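Local structure of dihydroorotase (Campylobacter jejuni subsp. jejuni, 3PNU) at residues 209-214 / 287-292; 282-287 / 351-356; 256-261 / 304-309; 191-196 / 242-247. The protein probably catalyses the reversible, zinc-dependent cyclisation of N-carbamoyl-L-aspartate to (S)-dihydroorotate in de novo pyrimidine biosynthesis. All coordinates share one frame; numbering follows the deposited sequence. Where two conformers were deposited one is given.

Contact 1: 209-214 / 287-292; sequences ITLHHL and PVLAEL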
loop_
_atom_site.group_PDB
_atom_site.type_symbol
_atom_site.label_atom_id
_atom_site.label_comp_id
_atom_site.label_asym_id
_atom_site.label_seq_id
_atom_site.Cartn_x
_atom_site.Cartn_y
_atom_site.Cartn_z
ATOM N N ILE A 209 16.625 -12.311 -6.552
ATOM C CA ILE A 209 15.166 -12.205 -6.574
ATOM C C ILE A 209 14.557 -13.049 -5.436
ATOM O O ILE A 209 15.038 -14.159 -5.140
ATOM C CB ILE A 209 14.566 -12.677 -7.892
ATOM C CG1 ILE A 209 15.102 -11.855 -9.053
ATOM C CG2 ILE A 209 13.068 -12.534 -7.832
ATOM C CD1 ILE A 209 14.605 -12.313 -10.389
ATOM N N THR A 210 13.509 -12.515 -4.803
ATOM C CA THR A 210 12.856 -13.179 -3.685
ATOM C C THR A 210 11.774 -14.127 -4.128
ATOM O O THR A 210 11.351 -14.162 -5.292
ATOM C CB THR A 210 12.132 -12.172 -2.752
ATOM O OG1 THR A 210 10.995 -11.639 -3.436
ATOM C CG2 THR A 210 13.058 -11.069 -2.313
ATOM N N LEU A 211 11.285 -14.888 -3.170
ATOM C CA LEU A 211 10.217 -15.783 -3.474
ATOM C C LEU A 211 8.938 -14.996 -3.670
ATOM O O LEU A 211 8.275 -15.135 -4.691
ATOM C CB LEU A 211 10.056 -16.797 -2.354
ATOM C CG LEU A 211 8.859 -17.737 -2.492
ATOM C CD1 LEU A 211 8.822 -18.339 -3.862
ATOM C CD2 LEU A 211 8.908 -18.795 -1.382
ATOM N N HIS A 212 8.601 -14.144 -2.705
ATOM C CA HIS A 212 7.332 -13.401 -2.781
ATOM C C HIS A 212 7.170 -12.539 -4.029
ATOM O O HIS A 212 6.103 -12.541 -4.639
ATOM C CB HIS A 212 7.010 -12.665 -1.467
ATOM C CG HIS A 212 8.129 -11.847 -0.905
ATOM N ND1 HIS A 212 9.243 -12.406 -0.316
ATOM C CD2 HIS A 212 8.270 -10.505 -0.776
ATOM C CE1 HIS A 212 10.042 -11.443 0.111
ATOM N NE2 HIS A 212 9.479 -10.277 -0.164
ATOM N N HIS A 213 8.234 -11.872 -4.464
ATOM C CA HIS A 213 8.146 -11.023 -5.647
ATOM C C HIS A 213 7.881 -11.775 -6.936
ATOM O O HIS A 213 7.532 -11.144 -7.973
ATOM C CB HIS A 213 9.371 -10.141 -5.775
ATOM C CG HIS A 213 9.438 -9.068 -4.741
ATOM N ND1 HIS A 213 10.380 -9.057 -3.739
ATOM C CD2 HIS A 213 8.656 -7.980 -4.538
ATOM C CE1 HIS A 213 10.189 -7.996 -2.972
ATOM N NE2 HIS A 213 9.148 -7.327 -3.435
ATOM N N LEU A 214 8.051 -13.101 -6.911
ATOM C CA LEU A 214 7.736 -13.906 -8.091
ATOM C C LEU A 214 6.242 -14.203 -8.112
ATOM O O LEU A 214 5.701 -14.615 -9.132
ATOM C CB LEU A 214 8.465 -15.248 -8.067
ATOM C CG LEU A 214 9.957 -15.218 -8.344
ATOM C CD1 LEU A 214 10.568 -16.586 -8.001
ATOM C CD2 LEU A 214 10.222 -14.790 -9.791
ATOM N N PRO A 287 9.716 -25.776 -0.922
ATOM C CA PRO A 287 8.508 -26.379 -1.497
ATOM C C PRO A 287 7.743 -25.403 -2.408
ATOM O O PRO A 287 7.318 -25.788 -3.519
ATOM C CB PRO A 287 7.694 -26.811 -0.261
ATOM C CG PRO A 287 8.350 -26.146 0.931
ATOM C CD PRO A 287 9.745 -25.816 0.554
ATOM N N VAL A 288 7.608 -24.143 -1.975
ATOM C CA VAL A 288 6.898 -23.163 -2.796
ATOM C C VAL A 288 7.623 -23.018 -4.136
ATOM O O VAL A 288 6.982 -23.078 -5.186
ATOM C CB VAL A 288 6.722 -21.792 -2.094
ATOM C CG1 VAL A 288 5.877 -20.857 -2.983
ATOM C CG2 VAL A 288 6.070 -21.964 -0.705
ATOM N N LEU A 289 8.954 -22.872 -4.105
ATOM C CA LEU A 289 9.740 -22.784 -5.355
ATOM C C LEU A 289 9.586 -24.035 -6.214
ATOM O O LEU A 289 9.488 -23.963 -7.449
ATOM C CB LEU A 289 11.232 -22.548 -5.082
ATOM C CG LEU A 289 11.699 -21.121 -4.748
ATOM C CD1 LEU A 289 13.182 -21.111 -4.418
ATOM C CD2 LEU A 289 11.410 -20.164 -5.891
ATOM N N ALA A 290 9.588 -25.190 -5.559
ATOM C CA ALA A 290 9.423 -26.451 -6.270
ATOM C C ALA A 290 8.113 -26.422 -7.083
ATOM O O ALA A 290 8.113 -26.681 -8.283
ATOM C CB ALA A 290 9.442 -27.617 -5.281
ATOM N N GLU A 291 7.005 -26.078 -6.436
ATOM C CA GLU A 291 5.707 -26.021 -7.143
ATOM C C GLU A 291 5.755 -25.033 -8.330
ATOM O O GLU A 291 5.360 -25.380 -9.461
ATOM C CB GLU A 291 4.561 -25.716 -6.148
ATOM C CG GLU A 291 3.130 -25.483 -6.738
ATOM C CD GLU A 291 2.583 -26.619 -7.632
ATOM O OE1 GLU A 291 1.491 -26.441 -8.226
ATOM O OE2 GLU A 291 3.229 -27.678 -7.761
ATOM N N LEU A 292 6.262 -23.823 -8.068
ATOM C CA LEU A 292 6.383 -22.779 -9.092
ATOM C C LEU A 292 7.145 -23.214 -10.317
ATOM O O LEU A 292 6.680 -23.025 -11.447
ATOM C CB LEU A 292 7.075 -21.544 -8.504
ATOM C CG LEU A 292 6.175 -20.550 -7.787
ATOM C CD1 LEU A 292 6.994 -19.613 -6.908
ATOM C CD2 LEU A 292 5.362 -19.803 -8.851
#

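Contact 2: 282-287 / 351-356; sequences APVILP and EILKFQ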
loop_
_atom_site.group_PDB
_atom_site.type_symbol
_atom_site.label_atom_id
_atom_site.label_comp_id
_atom_site.label_asym_id
_atom_site.label_seq_id
_atom_site.Cartn_x
_atom_site.Cartn_y
_atom_site.Cartn_z
ATOM N N ALA A 282 11.495 -18.143 5.028
ATOM C CA ALA A 282 12.490 -19.229 5.194
ATOM C C ALA A 282 11.893 -20.627 5.234
ATOM O O ALA A 282 12.258 -21.482 4.435
ATOM C CB ALA A 282 13.349 -18.990 6.425
ATOM N N PRO A 283 10.959 -20.872 6.159
ATOM C CA PRO A 283 10.394 -22.220 6.257
ATOM C C PRO A 283 9.671 -22.774 5.051
ATOM O O PRO A 283 9.491 -23.961 4.971
ATOM C CB PRO A 283 9.381 -22.108 7.406
ATOM C CG PRO A 283 9.427 -20.678 7.876
ATOM C CD PRO A 283 10.650 -20.050 7.340
ATOM N N VAL A 284 9.273 -21.947 4.107
ATOM C CA VAL A 284 8.461 -22.452 3.002
ATOM C C VAL A 284 9.052 -22.291 1.606
ATOM O O VAL A 284 8.416 -22.669 0.616
ATOM C CB VAL A 284 7.066 -21.763 3.060
ATOM C CG1 VAL A 284 6.326 -22.142 4.355
ATOM C CG2 VAL A 284 7.205 -20.218 2.980
ATOM N N ILE A 285 10.286 -21.782 1.526
ATOM C CA ILE A 285 10.933 -21.484 0.222
ATOM C C ILE A 285 11.033 -22.636 -0.757
ATOM O O ILE A 285 10.527 -22.560 -1.882
ATOM C CB ILE A 285 12.374 -20.975 0.410
ATOM C CG1 ILE A 285 12.389 -19.632 1.130
ATOM C CG2 ILE A 285 13.060 -20.852 -0.951
ATOM C CD1 ILE A 285 13.721 -19.268 1.729
ATOM N N LEU A 286 11.707 -23.703 -0.340
ATOM C CA LEU A 286 11.928 -24.830 -1.238
ATOM C C LEU A 286 10.659 -25.426 -1.796
ATOM O O LEU A 286 10.527 -25.566 -3.020
ATOM C CB LEU A 286 12.791 -25.907 -0.570
ATOM C CG LEU A 286 14.226 -25.451 -0.311
ATOM C CD1 LEU A 286 15.001 -26.574 0.369
ATOM C CD2 LEU A 286 14.881 -25.025 -1.627
ATOM N N PRO A 287 9.716 -25.776 -0.922
ATOM C CA PRO A 287 8.508 -26.379 -1.497
ATOM C C PRO A 287 7.743 -25.403 -2.408
ATOM O O PRO A 287 7.318 -25.788 -3.519
ATOM C CB PRO A 287 7.694 -26.811 -0.261
ATOM C CG PRO A 287 8.350 -26.146 0.931
ATOM C CD PRO A 287 9.745 -25.816 0.554
ATOM N N GLU A 351 -1.368 -22.116 5.112
ATOM C CA GLU A 351 -1.579 -22.596 3.750
ATOM C C GLU A 351 -1.185 -24.072 3.595
ATOM O O GLU A 351 -0.384 -24.604 4.384
ATOM C CB GLU A 351 -0.778 -21.731 2.767
ATOM C CG GLU A 351 -1.326 -20.323 2.575
ATOM C CD GLU A 351 -2.602 -20.304 1.728
ATOM O OE1 GLU A 351 -2.604 -20.912 0.632
ATOM O OE2 GLU A 351 -3.593 -19.661 2.142
ATOM N N ILE A 352 -1.761 -24.724 2.579
ATOM C CA ILE A 352 -1.466 -26.128 2.281
ATOM C C ILE A 352 -0.606 -26.235 1.029
ATOM O O ILE A 352 -1.070 -26.034 -0.101
ATOM C CB ILE A 352 -2.747 -27.018 2.170
ATOM C CG1 ILE A 352 -3.282 -27.375 3.567
ATOM C CG2 ILE A 352 -2.440 -28.329 1.476
ATOM C CD1 ILE A 352 -3.718 -26.189 4.405
ATOM N N LEU A 353 0.663 -26.574 1.266
ATOM C CA LEU A 353 1.669 -26.704 0.223
ATOM C C LEU A 353 1.683 -28.110 -0.356
ATOM O O LEU A 353 1.660 -29.097 0.377
ATOM C CB LEU A 353 3.044 -26.362 0.805
ATOM C CG LEU A 353 3.148 -24.964 1.433
ATOM C CD1 LEU A 353 4.434 -24.790 2.225
ATOM C CD2 LEU A 353 3.009 -23.882 0.353
ATOM N N LYS A 354 1.729 -28.177 -1.678
ATOM C CA LYS A 354 1.744 -29.433 -2.416
ATOM C C LYS A 354 3.065 -30.233 -2.294
ATOM O O LYS A 354 3.081 -31.438 -2.566
ATOM C CB LYS A 354 1.442 -29.137 -3.892
ATOM C CG LYS A 354 1.534 -30.341 -4.830
ATOM C CD LYS A 354 1.310 -29.937 -6.278
ATOM C CE LYS A 354 1.564 -31.100 -7.215
ATOM N NZ LYS A 354 1.516 -30.677 -8.637
ATOM N N PHE A 355 4.161 -29.578 -1.898
ATOM C CA PHE A 355 5.466 -30.249 -1.753
ATOM C C PHE A 355 6.020 -30.163 -0.351
ATOM O O PHE A 355 5.707 -29.234 0.412
ATOM C CB PHE A 355 6.505 -29.669 -2.712
ATOM C CG PHE A 355 6.344 -30.119 -4.120
ATOM C CD1 PHE A 355 6.973 -31.264 -4.559
ATOM C CD2 PHE A 355 5.571 -29.406 -5.009
ATOM C CE1 PHE A 355 6.829 -31.692 -5.861
ATOM C CE2 PHE A 355 5.428 -29.828 -6.316
ATOM C CZ PHE A 355 6.052 -30.970 -6.738
ATOM N N GLN A 356 6.866 -31.140 -0.025
ATOM C CA GLN A 356 7.489 -31.205 1.281
ATOM C C GLN A 356 8.911 -31.761 1.196
ATOM O O GLN A 356 9.281 -32.437 0.244
ATOM C CB GLN A 356 6.633 -32.047 2.240
ATOM C CG GLN A 356 7.104 -32.027 3.704
ATOM C CD GLN A 356 6.156 -32.745 4.650
ATOM O OE1 GLN A 356 5.242 -33.452 4.220
ATOM N NE2 GLN A 356 6.375 -32.567 5.947
HETATM O O HOH W 1 4.323 -26.817 -2.982
#

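Contact 3: 256-261 / 304-309; sequences VMFGSD and KFLSDN. With ZN (zinc ion), chain D.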
loop_
_atom_site.group_PDB
_atom_site.type_symbol
_atom_site.label_atom_id
_atom_site.label_comp_id
_atom_site.label_asym_id
_atom_site.label_seq_id
_atom_site.Cartn_x
_atom_site.Cartn_y
_atom_site.Cartn_z
ATOM N N VAL A 256 21.152 -13.882 -12.375
ATOM C CA VAL A 256 20.138 -13.796 -11.347
ATOM C C VAL A 256 20.324 -14.962 -10.376
ATOM O O VAL A 256 20.615 -16.079 -10.795
ATOM C CB VAL A 256 18.742 -13.783 -11.947
ATOM C CG1 VAL A 256 17.711 -14.138 -10.897
ATOM C CG2 VAL A 256 18.461 -12.408 -12.566
ATOM N N MET A 257 20.180 -14.686 -9.085
ATOM C CA MET A 257 20.364 -15.678 -8.034
ATOM C C MET A 257 19.205 -15.574 -7.077
ATOM O O MET A 257 18.660 -14.502 -6.881
ATOM C CB MET A 257 21.636 -15.368 -7.252
ATOM C CG MET A 257 22.926 -15.465 -8.047
ATOM S SD MET A 257 24.302 -14.603 -7.250
ATOM C CE MET A 257 23.976 -12.901 -7.686
ATOM N N PHE A 258 18.809 -16.679 -6.467
ATOM C CA PHE A 258 17.733 -16.600 -5.514
ATOM C C PHE A 258 18.240 -16.007 -4.212
ATOM O O PHE A 258 19.307 -16.374 -3.723
ATOM C CB PHE A 258 17.107 -17.954 -5.251
ATOM C CG PHE A 258 16.190 -17.944 -4.092
ATOM C CD1 PHE A 258 14.936 -17.407 -4.205
ATOM C CD2 PHE A 258 16.594 -18.453 -2.879
ATOM C CE1 PHE A 258 14.078 -17.380 -3.113
ATOM C CE2 PHE A 258 15.745 -18.438 -1.790
ATOM C CZ PHE A 258 14.489 -17.887 -1.915
ATOM N N GLY A 259 17.469 -15.058 -3.696
ATOM C CA GLY A 259 17.738 -14.366 -2.431
ATOM C C GLY A 259 16.357 -14.129 -1.839
ATOM O O GLY A 259 15.561 -13.385 -2.400
ATOM N N SER A 260 16.066 -14.757 -0.710
ATOM C CA SER A 260 14.721 -14.691 -0.148
ATOM C C SER A 260 14.355 -13.381 0.492
ATOM O O SER A 260 13.213 -13.021 0.543
ATOM C CB SER A 260 14.581 -15.740 0.954
ATOM O OG SER A 260 15.391 -15.372 2.082
ATOM N N ASP A 261 15.350 -12.698 1.014
ATOM C CA ASP A 261 15.125 -11.511 1.831
ATOM C C ASP A 261 14.163 -11.899 2.965
ATOM O O ASP A 261 13.345 -11.090 3.372
ATOM C CB ASP A 261 14.586 -10.323 1.026
ATOM C CG ASP A 261 14.595 -9.014 1.820
ATOM O OD1 ASP A 261 15.517 -8.760 2.646
ATOM O OD2 ASP A 261 13.674 -8.217 1.587
ATOM N N LYS A 304 19.649 -23.947 -11.245
ATOM C CA LYS A 304 20.462 -22.790 -11.634
ATOM C C LYS A 304 20.167 -21.554 -10.770
ATOM O O LYS A 304 21.083 -20.881 -10.267
ATOM C CB LYS A 304 20.206 -22.423 -13.093
ATOM C CG LYS A 304 20.996 -23.213 -14.154
ATOM C CD LYS A 304 20.402 -22.942 -15.539
ATOM C CE LYS A 304 21.227 -23.469 -16.702
ATOM N NZ LYS A 304 22.369 -22.562 -17.065
ATOM N N PHE A 305 18.885 -21.275 -10.598
ATOM C CA PHE A 305 18.415 -20.122 -9.856
ATOM C C PHE A 305 18.788 -20.192 -8.377
ATOM O O PHE A 305 19.202 -19.190 -7.793
ATOM C CB PHE A 305 16.901 -19.969 -10.090
ATOM C CG PHE A 305 16.261 -18.826 -9.346
ATOM C CD1 PHE A 305 16.695 -17.525 -9.536
ATOM C CD2 PHE A 305 15.188 -19.055 -8.494
ATOM C CE1 PHE A 305 16.102 -16.485 -8.857
ATOM C CE2 PHE A 305 14.588 -18.013 -7.825
ATOM C CZ PHE A 305 15.045 -16.723 -8.006
ATOM N N LEU A 306 18.671 -21.382 -7.785
ATOM C CA LEU A 306 18.991 -21.599 -6.377
ATOM C C LEU A 306 20.442 -21.887 -6.067
ATOM O O LEU A 306 20.857 -21.772 -4.908
ATOM C CB LEU A 306 18.222 -22.813 -5.848
ATOM C CG LEU A 306 16.896 -22.676 -5.152
ATOM C CD1 LEU A 306 16.345 -24.074 -4.912
ATOM C CD2 LEU A 306 17.103 -21.924 -3.826
ATOM N N SER A 307 21.218 -22.299 -7.063
ATOM C CA SER A 307 22.582 -22.689 -6.756
ATOM C C SER A 307 23.651 -22.519 -7.812
ATOM O O SER A 307 24.676 -21.899 -7.523
ATOM C CB SER A 307 22.580 -24.156 -6.320
ATOM O OG SER A 307 23.796 -24.514 -5.695
ATOM N N ASP A 308 23.444 -23.060 -9.012
ATOM C CA ASP A 308 24.511 -23.022 -10.032
ATOM C C ASP A 308 24.920 -21.620 -10.491
ATOM O O ASP A 308 26.099 -21.391 -10.795
ATOM C CB ASP A 308 24.179 -23.883 -11.273
ATOM C CG ASP A 308 23.834 -25.330 -10.931
ATOM O OD1 ASP A 308 23.860 -25.725 -9.756
ATOM O OD2 ASP A 308 23.517 -26.081 -11.865
ATOM N N ASN A 309 23.970 -20.694 -10.561
ATOM C CA ASN A 309 24.289 -19.342 -11.004
ATOM C C ASN A 309 25.238 -18.692 -10.016
ATOM O O ASN A 309 26.271 -18.139 -10.393
ATOM C CB ASN A 309 23.033 -18.482 -11.190
ATOM C CG ASN A 309 22.153 -18.960 -12.344
ATOM O OD1 ASN A 309 22.460 -19.959 -12.984
ATOM N ND2 ASN A 309 21.042 -18.239 -12.608
HETATM ZN ZN ZN D . 17.167 -7.462 3.108
HETATM O O HOH W 2 15.481 -6.063 2.108
#

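Contact 4: 191-196 / 242-247; sequences TTKTLC and KEALCE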
loop_
_atom_site.group_PDB
_atom_site.type_symbol
_atom_site.label_atom_id
_atom_site.label_comp_id
_atom_site.label_asym_id
_atom_site.label_seq_id
_atom_site.Cartn_x
_atom_site.Cartn_y
_atom_site.Cartn_z
ATOM N N THR A 191 12.605 -5.788 -8.061
ATOM C CA THR A 191 11.162 -5.871 -8.136
ATOM C C THR A 191 10.537 -5.145 -9.310
ATOM O O THR A 191 9.335 -5.039 -9.370
ATOM C CB THR A 191 10.588 -5.224 -6.888
ATOM O OG1 THR A 191 10.957 -3.836 -6.873
ATOM C CG2 THR A 191 11.135 -5.926 -5.609
ATOM N N THR A 192 11.345 -4.646 -10.232
ATOM C CA THR A 192 10.847 -3.882 -11.349
ATOM C C THR A 192 11.388 -4.359 -12.682
ATOM O O THR A 192 12.494 -4.908 -12.783
ATOM C CB THR A 192 11.311 -2.419 -11.251
ATOM O OG1 THR A 192 12.743 -2.374 -11.314
ATOM C CG2 THR A 192 10.823 -1.749 -9.950
ATOM N N LYS A 193 10.614 -4.110 -13.720
ATOM C CA LYS A 193 11.034 -4.427 -15.066
ATOM C C LYS A 193 12.250 -3.558 -15.403
ATOM O O LYS A 193 13.152 -3.982 -16.116
ATOM C CB LYS A 193 9.886 -4.169 -16.023
ATOM C CG LYS A 193 10.169 -4.525 -17.484
ATOM C CD LYS A 193 8.903 -4.416 -18.295
ATOM C CE LYS A 193 9.156 -4.642 -19.775
ATOM N NZ LYS A 193 7.883 -4.562 -20.551
ATOM N N THR A 194 12.285 -2.347 -14.863
ATOM C CA THR A 194 13.403 -1.465 -15.102
ATOM C C THR A 194 14.717 -2.136 -14.727
ATOM O O THR A 194 15.677 -2.050 -15.479
ATOM C CB THR A 194 13.299 -0.156 -14.279
ATOM O OG1 THR A 194 12.025 0.461 -14.507
ATOM C CG2 THR A 194 14.430 0.816 -14.643
ATOM N N LEU A 195 14.773 -2.802 -13.576
ATOM C CA LEU A 195 16.043 -3.421 -13.167
ATOM C C LEU A 195 16.256 -4.762 -13.858
ATOM O O LEU A 195 17.391 -5.186 -14.065
ATOM C CB LEU A 195 16.207 -3.485 -11.641
ATOM C CG LEU A 195 16.283 -2.110 -10.964
ATOM C CD1 LEU A 195 16.678 -2.239 -9.489
ATOM C CD2 LEU A 195 17.298 -1.166 -11.671
ATOM N N CYS A 196 15.179 -5.432 -14.227
ATOM C CA CYS A 196 15.338 -6.652 -15.006
ATOM C C CYS A 196 16.067 -6.297 -16.295
ATOM O O CYS A 196 16.972 -6.992 -16.695
ATOM C CB CYS A 196 14.000 -7.300 -15.334
ATOM S SG CYS A 196 13.191 -7.940 -13.875
ATOM N N LYS A 242 6.239 -8.236 -12.214
ATOM C CA LYS A 242 6.301 -9.615 -11.751
ATOM C C LYS A 242 6.604 -10.567 -12.889
ATOM O O LYS A 242 7.383 -11.506 -12.731
ATOM C CB LYS A 242 4.986 -10.036 -11.133
ATOM C CG LYS A 242 5.070 -11.379 -10.512
ATOM C CD LYS A 242 3.796 -11.818 -9.898
ATOM C CE LYS A 242 2.770 -12.198 -10.915
ATOM N NZ LYS A 242 1.677 -12.902 -10.194
ATOM N N GLU A 243 5.971 -10.345 -14.033
ATOM C CA GLU A 243 6.209 -11.185 -15.182
ATOM C C GLU A 243 7.687 -11.136 -15.579
ATOM O O GLU A 243 8.284 -12.177 -15.819
ATOM C CB GLU A 243 5.311 -10.776 -16.354
ATOM C CG GLU A 243 3.809 -11.041 -16.171
ATOM C CD GLU A 243 3.431 -12.524 -16.163
ATOM O OE1 GLU A 243 2.626 -12.937 -17.035
ATOM O OE2 GLU A 243 3.943 -13.278 -15.309
ATOM N N ALA A 244 8.287 -9.945 -15.619
ATOM C CA ALA A 244 9.702 -9.838 -15.994
ATOM C C ALA A 244 10.605 -10.572 -15.001
ATOM O O ALA A 244 11.583 -11.203 -15.408
ATOM C CB ALA A 244 10.119 -8.406 -16.130
ATOM N N LEU A 245 10.276 -10.496 -13.703
ATOM C CA LEU A 245 11.052 -11.202 -12.678
ATOM C C LEU A 245 10.935 -12.717 -12.905
ATOM O O LEU A 245 11.933 -13.440 -12.832
ATOM C CB LEU A 245 10.571 -10.843 -11.264
ATOM C CG LEU A 245 10.757 -9.379 -10.826
ATOM C CD1 LEU A 245 9.948 -9.023 -9.584
ATOM C CD2 LEU A 245 12.237 -9.081 -10.600
ATOM N N CYS A 246 9.711 -13.188 -13.173
ATOM C CA CYS A 246 9.468 -14.611 -13.409
ATOM C C CYS A 246 10.209 -15.115 -14.656
ATOM O O CYS A 246 10.785 -16.186 -14.652
ATOM C CB CYS A 246 7.961 -14.899 -13.530
ATOM S SG CYS A 246 7.089 -14.766 -11.990
ATOM N N GLU A 247 10.191 -14.332 -15.716
ATOM C CA GLU A 247 10.885 -14.685 -16.944
ATOM C C GLU A 247 12.394 -14.882 -16.681
ATOM O O GLU A 247 13.005 -15.794 -17.230
ATOM C CB GLU A 247 10.592 -13.623 -18.008
ATOM C CG GLU A 247 11.141 -13.871 -19.415
ATOM C CD GLU A 247 12.612 -13.465 -19.596
ATOM O OE1 GLU A 247 13.150 -13.657 -20.716
ATOM O OE2 GLU A 247 13.229 -12.942 -18.635
#

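Contact 1: 209-214 / 287-292
Leu-211 points its isobutyl group at helix 285-296 of this TIM-barrel hydrolase, reaching out of the loop that follows barrel strand 205-209, and Val-288, Leu-289 and Leu-292 receive it. Its two methyls divide the work. CD1 touches two leucine methyls of the helix, 3.8 Å from Leu-289 CD2 and 3.8 Å from Leu-292 CD1. CD2 turns instead to the valine, 3.8 Å from Val-288 CB, while Val-288 CG1 stands 4.0 Å from both CD1 and CD2 of Leu-211. With CG opposite the backbone N of Leu-211 (chi1 174°), the fork is carried straight out from the loop. The three helix side chains pass Leu-211 differently: Leu-289 runs alongside it in the opposite sense, whereas Val-288 and Leu-292 each cross it obliquely. Leu-214, one turn later, adds a looser touch, its CD1 lying 4.2 Å from Leu-289 CD2. Every contact across this interface is apolar, and no hydrogen bond joins the two segments. Phe-258 of the neighbouring barrel strand touches both Leu-211 and Leu-289, and Cys-246 and Ala-249 of helix 239-250 pack on Leu-214. The join thus fixes a loop at the metal-binding end of the barrel to a helix behind it, with the side chain of Leu-211 about 9 Å from that of the zinc ligand Asp-261. The loop itself is held in shape by an ST motif, in which Thr-210 OG1 accepts from His-213 N at 3.0 Å (161°) and also pairs with His-213 ND1 at 2.7 Å.

Contact 2: 282-287 / 351-356
Apolar contacts lead this interface, with Leu-353 and Phe-355 of strand 352-357 pressed on Val-284 and Pro-287 at the start of helix 285-296. Leu-353 CD1 lies 3.9 Å from Val-284 CG1, the two side chains crossing at about a right angle. The same methyl is 4.3 Å from Pro-287 CG, so a single leucine branch spans the residue just before the helix and its first turn. CG of Leu-353 lies opposite its own carbonyl carbon (chi1 -57°), which directs the fork toward the helix. Val-288 and Trp-331 also pack on this leucine. Two residues further on, Phe-355 approaches through its root rather than its ring: its CB is 3.9 Å from Pro-287 CB, and the ring leads away from the proline, on to Glu-291 and Lys-294 further along the helix. The backbone takes part as well, Phe-355 O coming within 3.2 Å of Pro-287 CB; that carbonyl has a weak hydrogen bond from Trp-331 NE1.

The polar link is made by water. One molecule accepts from Phe-355 N at 3.0 Å and donates to Pro-287 O at 3.2 Å, and it sits in the plane of the Phe-355 ring, at the edge. Since Pro-287 O also receives the helical bond from Glu-291 N, two donors hold this carbonyl. No direct hydrogen bond joins the segments. Charge contributes little, Lys-354 NZ making long, weak ion pairs with Glu-291 and Glu-328. The contact joins a helix of the TIM barrel to the small antiparallel sheet built from both ends of the chain, the two-part layout of metal-dependent amidohydrolases.

Contact 3: 256-261 / 304-309
Phe-258 N donates to Phe-305 O at 2.9 Å (145°), fastening strand 256-258, the eighth strand of the TIM barrel, to helix 299-314. A second bond lies two residues back on the strand and four residues on along the helix: Asn-309 ND2 gives to Val-256 O at 2.9 Å, nearly straight at 169° and in the plane of the amide. The same nitrogen also donates to Gly-252 O, so two carbonyls fix the rotation of the Asn-309 amide. Phe-305 O is available to the strand because the helix widens here into a pi-type turn, where Asn-309 N reaches Lys-304 O at 2.9 Å.

Around these bonds the packing is apolar. Phe-258 CB sits over one face of the Phe-305 ring, 3.7 Å from its centroid, a CH-pi contact. Val-256 CG1 meets the ring edge at CE1, 3.5 Å away, and Leu-306 CD2 lies 3.6 Å from Phe-258 CD2.

Beyond the strand the chain turns to the metal. Ser-260 OG is satisfied by Asp-32, His-34 O and Ser-262 N, while His-34, His-36 and carboxylated Lys-116 share the zinc with Asp-261. A water, 2.4 Å from the zinc ion, is a further ligand, and Asp-261 OD1 binds the zinc ion at 2.1 Å.

Contact 4: 191-196 / 242-247
Leu-245 and Thr-191 meet without any ring or flat side-chain group between them, and none enters elsewhere in this contact, which is helix packing in the outer layer of the TIM barrel. The leucine instead lays a methyl on the main chain: CD1 is 3.7 Å from Thr-191 CA and 3.9 Å from Thr-191 C. Its other branch, CD2, turns to the sulfur of Cys-196, with SG 3.6 Å away. A chi1 of -65° turns the leucine's CG away from its carbonyl carbon, and the two methyls reach different parts of the segment, one the main chain and the other the sulfur. Cys-196 SG has a second neighbour in Ala-244 CB at 3.8 Å. On the outer rim Lys-193 CG lies 4.1 Å from Ala-244 CB, while the extended remainder of the lysine runs away from helix 239-250. The small alanine lets the helices come close, with Lys-193 CA and Ala-244 CA 5.6 Å apart.

No hydrogen bond joins the two segments, but just before the second one Asp-241 OD1 of helix 239-250 accepts from Lys-193 N. Thr-191 OG1 bonds Glu-166 and Lys-237. His-189, a zinc ligand, precedes this turn by two residues. The helix itself starts from Thr-192 as N-cap, its OG1 accepting from Leu-195 N at 3.1 Å (154°).

Overall arrangement
All four contacts are largely buried, but at different depths. Contact 3 lies closest to the chain's centre, joins strand to helix by direct hydrogen bonds and alone includes a zinc ligand. Contact 1 is purely apolar across its interface and is tied to contact 3 through the pairing of Ile-209 with Met-257 and Gly-259. Contacts 1 and 2 both use helix 285-296, one its barrel side and the other the side facing the antiparallel sheet, where a bridging water enters; Pro-287 belongs to both but touches only in contact 2. Contacts 2 and 4 lie farther out. Contact 4, with exposed Lys-193 at its margin, touches contact 1 through His-213 and Leu-214 but does not reach contact 2 or 3.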